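Local coordinates for RimK domain protein ATP-grasp (Sphaerobacter thermophilus, PDB 5I47) that probably binds ATP and may join an amino acid to a carboxylate group, as related ATP-grasp ligases of the RimK and LysX type do, at residues Leu9-Asp12 with Glu17-Leu20; Arg97-Ile100 with Pro105-Glu108; Arg110-Glu115 with Phe119-Glu124; Val181-Ala186 with Glu224-Arg229; Ala191-Arg196 with Pro218-Ala223. One frame throughout, in Å; residues are numbered along the deposited sequence.

Interaction 1: residues Leu9-Asp12 with Glu17-Leu20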
# COMPACT_ATOMS: atom_id res chain seq x y z
N LEU B 9 19.03 12.66 -7.45
CA LEU B 9 18.52 13.10 -6.14
C LEU B 9 17.02 13.33 -6.30
O LEU B 9 16.58 14.40 -6.71
CB LEU B 9 19.23 14.36 -5.65
CG LEU B 9 20.73 14.37 -5.36
CD1 LEU B 9 21.15 15.76 -4.89
CD2 LEU B 9 21.10 13.31 -4.33
N LEU B 10 16.23 12.30 -5.96
CA LEU B 10 14.78 12.36 -6.08
C LEU B 10 14.22 13.36 -5.08
O LEU B 10 13.95 13.01 -3.92
CB LEU B 10 14.17 10.98 -5.88
CG LEU B 10 14.64 9.90 -6.85
CD1 LEU B 10 14.00 8.55 -6.53
CD2 LEU B 10 14.32 10.32 -8.27
N ALA B 11 14.03 14.60 -5.52
CA ALA B 11 13.55 15.66 -4.65
C ALA B 11 12.85 16.69 -5.51
O ALA B 11 12.95 16.68 -6.74
CB ALA B 11 14.69 16.28 -3.84
N ASP B 12 12.14 17.60 -4.85
CA ASP B 12 11.43 18.64 -5.58
C ASP B 12 12.23 19.93 -5.69
O ASP B 12 11.99 20.70 -6.63
CB ASP B 12 10.08 18.91 -4.92
CG ASP B 12 9.18 17.69 -4.93
OD1 ASP B 12 8.54 17.40 -3.89
OD2 ASP B 12 9.11 17.01 -5.98
N GLU B 17 20.57 20.00 2.80
CA GLU B 17 21.01 18.61 2.75
C GLU B 17 21.34 18.19 1.32
O GLU B 17 22.29 17.44 1.09
CB GLU B 17 19.94 17.70 3.35
CG GLU B 17 19.79 17.80 4.86
CD GLU B 17 18.80 18.88 5.28
OE1 GLU B 17 18.34 19.64 4.39
OE2 GLU B 17 18.48 18.95 6.48
N GLU B 18 20.57 18.69 0.34
CA GLU B 18 20.79 18.28 -1.04
C GLU B 18 22.11 18.81 -1.59
O GLU B 18 22.80 18.12 -2.34
CB GLU B 18 19.62 18.74 -1.91
CG GLU B 18 18.42 17.80 -1.90
CD GLU B 18 17.72 17.76 -0.56
OE1 GLU B 18 17.29 18.82 -0.07
OE2 GLU B 18 17.61 16.65 0.03
N ARG B 19 22.49 20.04 -1.22
CA ARG B 19 23.75 20.57 -1.73
C ARG B 19 24.96 19.94 -1.04
O ARG B 19 26.00 19.75 -1.68
CB ARG B 19 23.79 22.09 -1.59
CG ARG B 19 23.72 22.61 -0.17
CD ARG B 19 23.31 24.07 -0.15
NE ARG B 19 22.20 24.31 -1.06
CZ ARG B 19 21.25 25.23 -0.87
NH1 ARG B 19 21.28 26.00 0.21
NH2 ARG B 19 20.28 25.38 -1.76
N LEU B 20 24.85 19.61 0.26
CA LEU B 20 25.90 18.85 0.93
C LEU B 20 26.14 17.52 0.22
O LEU B 20 27.29 17.09 0.06
CB LEU B 20 25.52 18.60 2.39
CG LEU B 20 25.45 19.81 3.32
CD1 LEU B 20 25.02 19.37 4.71
CD2 LEU B 20 26.79 20.51 3.36

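Interaction 2: residues Arg97-Ile100 with Pro105-Glu108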
# COMPACT_ATOMS: atom_id res chain seq x y z
N ARG B 97 4.49 -4.98 12.07
CA ARG B 97 4.65 -6.43 12.12
C ARG B 97 6.11 -6.83 12.04
O ARG B 97 6.51 -7.83 12.67
CB ARG B 97 3.83 -7.09 11.01
CG ARG B 97 3.84 -8.62 11.02
CD ARG B 97 3.37 -9.22 12.36
NE ARG B 97 3.26 -10.68 12.30
CZ ARG B 97 3.12 -11.47 13.36
NH1 ARG B 97 3.03 -12.78 13.21
NH2 ARG B 97 3.08 -10.94 14.58
N HIS B 98 6.93 -6.07 11.31
CA HIS B 98 8.35 -6.40 11.20
C HIS B 98 9.08 -6.20 12.53
O HIS B 98 9.90 -7.03 12.92
CB HIS B 98 8.99 -5.54 10.11
CG HIS B 98 10.28 -6.09 9.59
ND1 HIS B 98 11.49 -5.87 10.22
CD2 HIS B 98 10.56 -6.86 8.51
CE1 HIS B 98 12.45 -6.48 9.55
NE2 HIS B 98 11.91 -7.08 8.50
N LEU B 99 8.79 -5.10 13.23
CA LEU B 99 9.43 -4.85 14.52
C LEU B 99 8.98 -5.87 15.56
O LEU B 99 9.79 -6.31 16.39
CB LEU B 99 9.12 -3.43 14.99
CG LEU B 99 9.68 -2.31 14.10
CD1 LEU B 99 9.14 -0.97 14.53
CD2 LEU B 99 11.21 -2.30 14.12
N ILE B 100 7.71 -6.26 15.54
CA ILE B 100 7.21 -7.27 16.47
C ILE B 100 7.94 -8.60 16.24
O ILE B 100 8.42 -9.23 17.19
CB ILE B 100 5.69 -7.43 16.33
CG1 ILE B 100 4.97 -6.18 16.84
CG2 ILE B 100 5.21 -8.68 17.06
CD1 ILE B 100 3.47 -6.28 16.80
N PRO B 105 10.82 -3.47 20.90
CA PRO B 105 9.66 -2.94 21.62
C PRO B 105 8.97 -1.82 20.85
O PRO B 105 9.62 -0.91 20.32
CB PRO B 105 10.26 -2.42 22.93
CG PRO B 105 11.70 -2.19 22.62
CD PRO B 105 12.07 -3.25 21.64
N VAL B 106 7.64 -1.90 20.79
CA VAL B 106 6.79 -0.89 20.16
C VAL B 106 5.60 -0.64 21.08
O VAL B 106 5.28 -1.47 21.94
CB VAL B 106 6.30 -1.34 18.77
CG1 VAL B 106 7.46 -1.38 17.79
CG2 VAL B 106 5.63 -2.70 18.85
N PRO B 107 4.95 0.51 20.94
CA PRO B 107 3.79 0.80 21.80
C PRO B 107 2.65 -0.17 21.54
O PRO B 107 2.52 -0.75 20.46
CB PRO B 107 3.40 2.23 21.42
CG PRO B 107 4.61 2.80 20.79
CD PRO B 107 5.28 1.66 20.09
N GLU B 108 1.82 -0.34 22.56
CA GLU B 108 0.63 -1.16 22.43
C GLU B 108 -0.24 -0.61 21.30
O GLU B 108 -0.53 0.58 21.25
CB GLU B 108 -0.15 -1.18 23.74
CG GLU B 108 -1.23 -2.24 23.81
CD GLU B 108 -0.66 -3.65 23.86
OE1 GLU B 108 0.51 -3.81 24.26
OE2 GLU B 108 -1.39 -4.60 23.50

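Interaction 3: residues Arg110-Glu115 with Phe119-Glu124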
# COMPACT_ATOMS: atom_id res chain seq x y z
N ARG B 110 -3.51 -1.42 18.27
CA ARG B 110 -4.61 -2.19 17.71
C ARG B 110 -4.88 -1.73 16.29
O ARG B 110 -4.83 -0.53 15.99
CB ARG B 110 -5.89 -2.02 18.55
CG ARG B 110 -5.80 -2.61 19.94
CD ARG B 110 -5.51 -4.10 19.90
NE ARG B 110 -5.28 -4.64 21.24
CZ ARG B 110 -4.14 -4.53 21.91
NH1 ARG B 110 -3.11 -3.88 21.37
NH2 ARG B 110 -4.03 -5.05 23.12
N VAL B 111 -5.17 -2.69 15.42
CA VAL B 111 -5.54 -2.41 14.03
C VAL B 111 -7.06 -2.42 13.97
O VAL B 111 -7.70 -3.46 14.17
CB VAL B 111 -4.93 -3.44 13.07
CG1 VAL B 111 -5.01 -2.93 11.64
CG2 VAL B 111 -3.49 -3.75 13.46
N CYS B 112 -7.64 -1.25 13.71
CA CYS B 112 -9.09 -1.06 13.76
C CYS B 112 -9.61 -0.71 12.37
O CYS B 112 -9.15 0.26 11.75
CB CYS B 112 -9.45 0.04 14.75
SG CYS B 112 -8.77 -0.27 16.38
N PHE B 113 -10.58 -1.49 11.90
CA PHE B 113 -11.11 -1.35 10.55
C PHE B 113 -12.45 -0.62 10.52
O PHE B 113 -13.12 -0.63 9.48
CB PHE B 113 -11.20 -2.73 9.90
CG PHE B 113 -9.85 -3.38 9.68
CD1 PHE B 113 -9.25 -4.11 10.69
CD2 PHE B 113 -9.18 -3.23 8.48
CE1 PHE B 113 -8.00 -4.69 10.50
CE2 PHE B 113 -7.94 -3.81 8.28
CZ PHE B 113 -7.35 -4.54 9.30
N GLY B 114 -12.84 0.02 11.61
CA GLY B 114 -14.07 0.79 11.62
C GLY B 114 -14.19 1.62 12.88
O GLY B 114 -13.38 1.51 13.81
N GLU B 115 -15.23 2.46 12.91
CA GLU B 115 -15.42 3.40 14.02
C GLU B 115 -15.62 2.67 15.34
O GLU B 115 -15.02 3.04 16.36
CB GLU B 115 -16.60 4.32 13.73
CG GLU B 115 -17.10 5.06 14.97
CD GLU B 115 -18.34 5.89 14.70
OE1 GLU B 115 -18.78 5.95 13.53
OE2 GLU B 115 -18.88 6.48 15.66
N PHE B 119 -13.19 2.78 18.96
CA PHE B 119 -13.58 3.00 20.35
C PHE B 119 -13.40 1.74 21.19
O PHE B 119 -13.15 1.83 22.40
CB PHE B 119 -15.02 3.51 20.42
CG PHE B 119 -15.20 4.88 19.82
CD1 PHE B 119 -14.58 5.98 20.39
CD2 PHE B 119 -15.99 5.07 18.70
CE1 PHE B 119 -14.74 7.25 19.84
CE2 PHE B 119 -16.15 6.33 18.15
CZ PHE B 119 -15.53 7.42 18.72
N ALA B 120 -13.51 0.56 20.57
CA ALA B 120 -13.23 -0.67 21.30
C ALA B 120 -11.77 -0.75 21.73
O ALA B 120 -11.47 -1.15 22.86
CB ALA B 120 -13.60 -1.88 20.45
N ALA B 121 -10.85 -0.36 20.84
CA ALA B 121 -9.44 -0.35 21.19
C ALA B 121 -9.11 0.76 22.18
O ALA B 121 -8.24 0.58 23.05
CB ALA B 121 -8.59 -0.19 19.93
N ILE B 122 -9.79 1.90 22.08
CA ILE B 122 -9.55 3.00 23.01
C ILE B 122 -9.97 2.61 24.42
O ILE B 122 -9.32 2.99 25.40
CB ILE B 122 -10.29 4.27 22.52
CG1 ILE B 122 -9.56 4.89 21.33
CG2 ILE B 122 -10.44 5.26 23.65
CD1 ILE B 122 -10.24 6.11 20.77
N ALA B 123 -11.05 1.84 24.55
CA ALA B 123 -11.47 1.36 25.86
C ALA B 123 -10.44 0.40 26.44
O ALA B 123 -10.14 0.45 27.64
CB ALA B 123 -12.83 0.69 25.76
N GLU B 124 -9.88 -0.47 25.61
CA GLU B 124 -8.93 -1.47 26.09
C GLU B 124 -7.58 -0.84 26.42
O GLU B 124 -7.00 -1.11 27.48
CB GLU B 124 -8.76 -2.58 25.06
CG GLU B 124 -7.66 -3.56 25.41
CD GLU B 124 -7.34 -4.49 24.27
OE1 GLU B 124 -7.71 -4.17 23.12
OE2 GLU B 124 -6.71 -5.54 24.52

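Interaction 4: residues Val181-Ala186 with Glu224-Arg229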
# COMPACT_ATOMS: atom_id res chain seq x y z
N VAL B 181 13.90 10.90 21.40
CA VAL B 181 15.17 10.53 20.78
C VAL B 181 14.94 10.20 19.31
O VAL B 181 13.89 9.69 18.91
CB VAL B 181 15.81 9.36 21.54
CG1 VAL B 181 17.03 8.82 20.80
CG2 VAL B 181 16.20 9.80 22.95
N ARG B 182 15.94 10.52 18.49
CA ARG B 182 15.93 10.25 17.06
C ARG B 182 17.25 9.59 16.68
O ARG B 182 18.30 10.23 16.75
CB ARG B 182 15.72 11.55 16.27
CG ARG B 182 15.83 11.41 14.78
CD ARG B 182 16.39 12.68 14.18
NE ARG B 182 16.04 12.84 12.77
CZ ARG B 182 16.64 13.68 11.94
NH1 ARG B 182 17.63 14.44 12.38
NH2 ARG B 182 16.25 13.76 10.68
N LEU B 183 17.19 8.31 16.29
CA LEU B 183 18.38 7.55 15.91
C LEU B 183 18.61 7.73 14.41
O LEU B 183 17.80 7.28 13.60
CB LEU B 183 18.22 6.08 16.25
CG LEU B 183 17.81 5.68 17.67
CD1 LEU B 183 17.60 4.17 17.74
CD2 LEU B 183 18.86 6.12 18.67
N VAL B 184 19.71 8.38 14.05
CA VAL B 184 20.01 8.68 12.65
C VAL B 184 20.89 7.57 12.08
O VAL B 184 22.04 7.39 12.52
CB VAL B 184 20.70 10.05 12.50
CG1 VAL B 184 21.15 10.26 11.06
CG2 VAL B 184 19.77 11.16 12.95
N VAL B 185 20.37 6.84 11.11
CA VAL B 185 21.12 5.80 10.40
C VAL B 185 21.44 6.35 9.02
O VAL B 185 20.55 6.57 8.20
CB VAL B 185 20.33 4.49 10.32
CG1 VAL B 185 21.14 3.43 9.60
CG2 VAL B 185 19.94 4.03 11.71
N ALA B 186 22.73 6.57 8.76
CA ALA B 186 23.20 7.13 7.50
C ALA B 186 23.89 6.04 6.69
O ALA B 186 25.10 6.06 6.47
CB ALA B 186 24.13 8.33 7.76
N GLU B 224 21.70 -0.66 16.55
CA GLU B 224 22.44 -1.72 15.87
C GLU B 224 21.56 -2.93 15.61
O GLU B 224 21.72 -3.60 14.58
CB GLU B 224 23.67 -2.10 16.69
CG GLU B 224 24.75 -1.02 16.65
CD GLU B 224 25.94 -1.33 17.53
OE1 GLU B 224 25.89 -2.32 18.30
OE2 GLU B 224 26.94 -0.58 17.46
N ARG B 225 20.62 -3.23 16.51
CA ARG B 225 19.66 -4.29 16.23
C ARG B 225 18.72 -3.89 15.10
O ARG B 225 18.37 -4.72 14.25
CB ARG B 225 18.86 -4.62 17.48
CG ARG B 225 19.66 -5.24 18.60
CD ARG B 225 18.72 -5.77 19.65
NE ARG B 225 17.80 -6.76 19.09
CZ ARG B 225 16.61 -7.04 19.59
NH1 ARG B 225 16.17 -6.40 20.67
NH2 ARG B 225 15.84 -7.96 19.02
N ILE B 226 18.30 -2.62 15.08
CA ILE B 226 17.40 -2.15 14.03
C ILE B 226 18.07 -2.27 12.67
O ILE B 226 17.46 -2.75 11.70
CB ILE B 226 16.95 -0.71 14.33
CG1 ILE B 226 16.02 -0.69 15.54
CG2 ILE B 226 16.28 -0.10 13.11
CD1 ILE B 226 15.62 0.69 15.99
N ILE B 227 19.33 -1.86 12.56
CA ILE B 227 20.06 -2.00 11.31
C ILE B 227 20.18 -3.48 10.93
O ILE B 227 20.02 -3.85 9.76
CB ILE B 227 21.43 -1.32 11.40
CG1 ILE B 227 21.26 0.18 11.63
CG2 ILE B 227 22.25 -1.56 10.15
CD1 ILE B 227 22.56 0.90 11.90
N GLU B 228 20.44 -4.34 11.91
CA GLU B 228 20.64 -5.76 11.63
C GLU B 228 19.37 -6.42 11.11
O GLU B 228 19.43 -7.25 10.19
CB GLU B 228 21.12 -6.48 12.90
CG GLU B 228 22.62 -6.55 13.07
CD GLU B 228 23.29 -7.40 12.01
OE1 GLU B 228 23.93 -6.81 11.11
OE2 GLU B 228 23.16 -8.64 12.07
N ARG B 229 18.22 -6.07 11.67
CA ARG B 229 16.95 -6.72 11.35
C ARG B 229 16.15 -5.99 10.29
O ARG B 229 15.61 -6.62 9.38
CB ARG B 229 16.11 -6.87 12.62
CG ARG B 229 16.74 -7.74 13.69
CD ARG B 229 16.87 -9.18 13.22
NE ARG B 229 17.70 -9.96 14.14
CZ ARG B 229 18.97 -10.28 13.91
NH1 ARG B 229 19.56 -9.90 12.78
NH2 ARG B 229 19.66 -10.98 14.80

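Interaction 5: residues Ala191-Arg196 with Pro218-Ala223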
# COMPACT_ATOMS: atom_id res chain seq x y z
N ALA B 191 24.80 7.22 12.61
CA ALA B 191 25.54 8.46 12.44
C ALA B 191 25.46 9.36 13.66
O ALA B 191 26.31 10.25 13.82
CB ALA B 191 25.02 9.22 11.22
N GLY B 192 24.48 9.17 14.52
CA GLY B 192 24.35 10.00 15.70
C GLY B 192 23.01 9.79 16.36
O GLY B 192 22.08 9.21 15.78
N ILE B 193 22.93 10.28 17.59
CA ILE B 193 21.71 10.25 18.39
C ILE B 193 21.33 11.68 18.71
O ILE B 193 22.20 12.50 19.03
CB ILE B 193 21.91 9.42 19.68
CG1 ILE B 193 22.39 8.01 19.32
CG2 ILE B 193 20.63 9.36 20.48
CD1 ILE B 193 22.63 7.12 20.51
N GLU B 194 20.04 11.99 18.59
CA GLU B 194 19.56 13.35 18.79
C GLU B 194 18.32 13.33 19.68
O GLU B 194 17.72 12.27 19.94
CB GLU B 194 19.25 14.03 17.45
CG GLU B 194 20.49 14.29 16.61
CD GLU B 194 20.17 14.85 15.25
OE1 GLU B 194 19.08 14.56 14.72
OE2 GLU B 194 21.02 15.59 14.69
N GLN B 195 17.93 14.51 20.15
CA GLN B 195 16.74 14.68 20.97
C GLN B 195 16.03 15.96 20.56
O GLN B 195 16.66 16.98 20.29
CB GLN B 195 17.09 14.71 22.47
CG GLN B 195 18.11 15.77 22.86
CD GLN B 195 18.58 15.62 24.29
OE1 GLN B 195 19.01 14.54 24.71
NE2 GLN B 195 18.51 16.71 25.05
N ARG B 196 14.70 15.89 20.51
CA ARG B 196 13.91 17.02 20.04
C ARG B 196 13.91 18.15 21.07
O ARG B 196 14.00 17.91 22.28
CB ARG B 196 12.47 16.58 19.75
N PRO B 218 23.04 2.37 25.41
CA PRO B 218 21.80 1.59 25.23
C PRO B 218 21.08 1.91 23.94
O PRO B 218 20.57 1.00 23.27
CB PRO B 218 20.97 1.96 26.46
CG PRO B 218 21.49 3.28 26.90
CD PRO B 218 22.96 3.21 26.63
N LEU B 219 21.01 3.19 23.55
CA LEU B 219 20.38 3.54 22.29
C LEU B 219 21.22 3.08 21.10
O LEU B 219 20.66 2.75 20.05
CB LEU B 219 20.14 5.05 22.22
CG LEU B 219 19.15 5.62 23.23
CD1 LEU B 219 19.12 7.13 23.13
CD2 LEU B 219 17.77 5.03 23.04
N THR B 220 22.55 3.07 21.25
CA THR B 220 23.40 2.53 20.19
C THR B 220 23.13 1.05 19.97
O THR B 220 23.07 0.58 18.83
CB THR B 220 24.87 2.78 20.52
OG1 THR B 220 25.13 4.18 20.55
CG2 THR B 220 25.78 2.11 19.49
N ALA B 221 22.95 0.30 21.06
CA ALA B 221 22.63 -1.12 20.94
C ALA B 221 21.30 -1.32 20.23
O ALA B 221 21.15 -2.22 19.40
CB ALA B 221 22.62 -1.78 22.32
N LEU B 222 20.31 -0.47 20.55
CA LEU B 222 19.02 -0.56 19.88
C LEU B 222 19.14 -0.25 18.40
O LEU B 222 18.59 -0.97 17.56
CB LEU B 222 18.03 0.40 20.55
CG LEU B 222 16.59 0.45 20.01
CD1 LEU B 222 15.91 -0.90 20.17
CD2 LEU B 222 15.80 1.54 20.70
N ALA B 223 19.88 0.81 18.05
CA ALA B 223 20.05 1.15 16.64
C ALA B 223 20.78 0.05 15.88
O ALA B 223 20.51 -0.17 14.69
CB ALA B 223 20.81 2.47 16.50

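Interaction 1: residues Leu9-Asp12 with Glu17-Leu20
Leu-9, on strand 6-10, and Glu-18, in the first turn of helix 16-27, make most of this buried contact, with Ala-11 adding a methyl group. In Leu-9, CB leads to a CG placed opposite the carbonyl carbon (chi1 -63°), and the chain then runs on fully extended to CD1 (chi2 -180°). That stretch carries CD1 across to the helix backbone, where it rests 3.8 Å from Glu-18 O. The same methyl lies 4.5 Å from Glu-18 CB, so one carbon covers both a peptide oxygen and the root of the glutamate side chain.

Glu-18 points its own CB at the strand. One atom further out, its CG faces Ala-11 CB at 4.5 Å, loose van der Waals packing along the aliphatic part of the glutamate. Beyond CG the chain bends (chi2 68°) and the carboxylate turns to polar partners outside the two segments. OE2 forms a salt bridge with Arg-58 NE, while OE1 accepts a hydrogen bond from the backbone N of Arg-15, just ahead of the helix. Each oxygen of the buried carboxylate thus has its own partner, and its negative charge probably suits the start of the helix. Ala-11 also touches Arg-58, so the arginine borders the same small cluster.

Strand 6-10 lies between strands 31-35 and 54-57 of a parallel sheet. The contact therefore packs the first strand against the crossing helix of the beta-alpha-beta unit 6-10, 16-27, 31-35, consistent with the Rossmann-like fold of LysX preATP-grasp domains.

Interaction 2: residues Arg97-Ile100 with Pro105-Glu108
Val-106 is the one residue of the loop 105-108 that reaches segment 97-100 of helix 92-101, and its two methyls divide the apolar packing between them. CG1 sits against Leu-99, 3.7 Å from Leu-99 CD1 and 3.8 Å from Leu-99 CB, so it bears on both the root and the tip of that side chain. CG2 meets the middle of Ile-100 instead, 4.1 Å from Ile-100 CG1, with the two side chains crossing at about a right angle. The valine rotamer makes this split possible: with chi1 at -68°, CG1 stands opposite the carbonyl carbon and CG2 falls between the backbone N and that carbon.

The chain leaves the helix, turns back to lay Val-106 beside the last helical residues, and then enters strand 109-112, the outermost strand, within this chain, of an antiparallel sheet in the ATP-grasp region.

The loop's polar links lie outside the contact. Backbone bonds from Pro-105 to Val-248 and from Glu-108 to Gln-171 tie it to strands of two different sheets, and Glu-108 OE2 forms a salt bridge with Arg-110 NH2. Val-106 O makes a weak hydrogen bond with a glycerol, probably from the crystallisation liquor. Across the subunit interface, Arg-97 and Ile-100 both touch Pro-44 of the second subunit.

Interaction 3: residues Arg110-Glu115 with Phe119-Glu124
Arg-110 and Glu-124 meet with their flat groups nearly perpendicular, the guanidinium and carboxylate planes 86° apart. Arg-110 NH2 donates to Glu-124 OE2 at 3.1 Å, approaching from above the carboxylate plane, whereas the bond from Arg-110 NE to Glu-124 OE1, also 3.1 Å, is weak. The salt bridge is thus two-pronged but twisted. Arg-110 NH2 also forms a salt bridge with Glu-108 OE2, its stronger partner, so the arginine joins two carboxylates.

Beneath the charged ends, the Ala-121 methyl packs on both strand residues, its CB 3.5 Å from Arg-110 CB and 3.6 Å from Cys-112 SG. At the other end, Glu-115 CG comes within 3.6 Å of Phe-119 CE2, the carboxylate and ring planes being 64° apart. An extended glutamate chain, with CG opposite the backbone N, runs obliquely past this corner of the ring. The same pair shares a helical bond, Phe-119 N to Glu-115 O at 3.2 Å, with Gly-114 as N-cap.

Strand segment 110-112 and helix segment 119-124 run nearly antiparallel (159°). The helix covers the sheet's face by way of Val-169 on strand 167-171, Phe-119 leans on helix 148-160, and Val-111 and Cys-112 pair with an antiparallel strand of the second subunit, continuing the sheet across the interface.

Interaction 4: residues Val181-Ala186 with Glu224-Arg229
Torsions point the branches of Val-185 and Ile-227 at each other. In Ile-227, CG1 stands opposite the carbonyl carbon (chi1 -63°) and CD1 continues the chain straight outward (chi2 173°), sending the long branch at the strand. In Val-185, CG1 lies opposite the backbone N (chi1 -179°) while CG2 is on the N side, so the two methyls spread to receive it.

The branches meet tip to tip. Val-185 CG1 is 3.7 Å from Ile-227 CD1 and 3.8 Å from Ile-227 CG1; Val-185 CG2 is a little further off, 4.1 Å from both of those isoleucine carbons. Two residues back on the strand, Leu-183 CD1 comes within 4.4 Å of Ile-226 CD1, a looser touch. Leu-183 also packs on Ala-223, earlier in the same helix, and Ile-226 on Ile-104.

Alternate residues of strand 180-187 therefore turn their side chains toward helix 216-230, which lies across one face of the five-stranded antiparallel sheet of the ATP-grasp domain. Val-185 reaches Tyr-235 on the neighbouring strand as well.

Chemically, everything that touches here is a methyl or methylene carbon. The contact is held by van der Waals packing and, probably, the exclusion of water, while polar groups of the strand backbone bond to its neighbours, as between Leu-183 and Val-237.

Interaction 5: residues Ala191-Arg196 with Pro218-Ala223
Thr-220 OG1 is hydrogen-bonded to the carbonyl O of Pro-216, one turn back in helix 216-230, and a methyl of the sheet packs on it: Ile-193 CD1 lies 3.9 Å away. The fold is the helix-on-antiparallel-sheet layer of the ATP-grasp domain, with strand 190-196 running beside strand 180-187 beneath the helix. The hydroxyl's polar partner is Pro-216 O; its contact with the isoleucine methyl is packing alone, the two side chains crossing at about a right angle.

Ile-193 carries the strand's share through two branches. The long one extends through CG1 (chi2 180°) and puts CD1 3.7 Å from Leu-219 CB, at the foot of that side chain and beside Thr-220. The short one, CG2, is placed opposite the backbone N and meets the leucine further out. The two side chains thus cross at a slant, Leu-219 being touched at both root and tip.

Tyr-212 and Val-181 also pack against both Ile-193 and Leu-219, so the pair belongs to a small cluster with these two residues. Next to it, Gln-195 OE1 accepts a hydrogen bond from Thr-213 N, fastening the strand to the loop after strand 209-211. At the outer end of the leucine, Ile-193 CG2 sits 3.8 Å from Leu-219 CD1.

Overall arrangement
Interactions 4 and 5 belong together: their centres are 7 Å apart, they share helix 216-230, and interaction 5 is nested inside the loop that interaction 4 closes. Away from the helix their strands are joined by a salt bridge, Arg-182 NH1 to Glu-194 OE1 at 2.8 Å. Interaction 2 touches interaction 4 by packing, His-98 CE1 lying 3.2 Å from Arg-229 O, and leads directly along the chain into interaction 3, about 17 Å away between centres. Both 2 and 3 meet the second subunit. Interaction 1, in the preATP-grasp region, touches none of the others; its nearest atoms are about 7 Å from those of interaction 4, and its centre is about 40 Å from that of interaction 3.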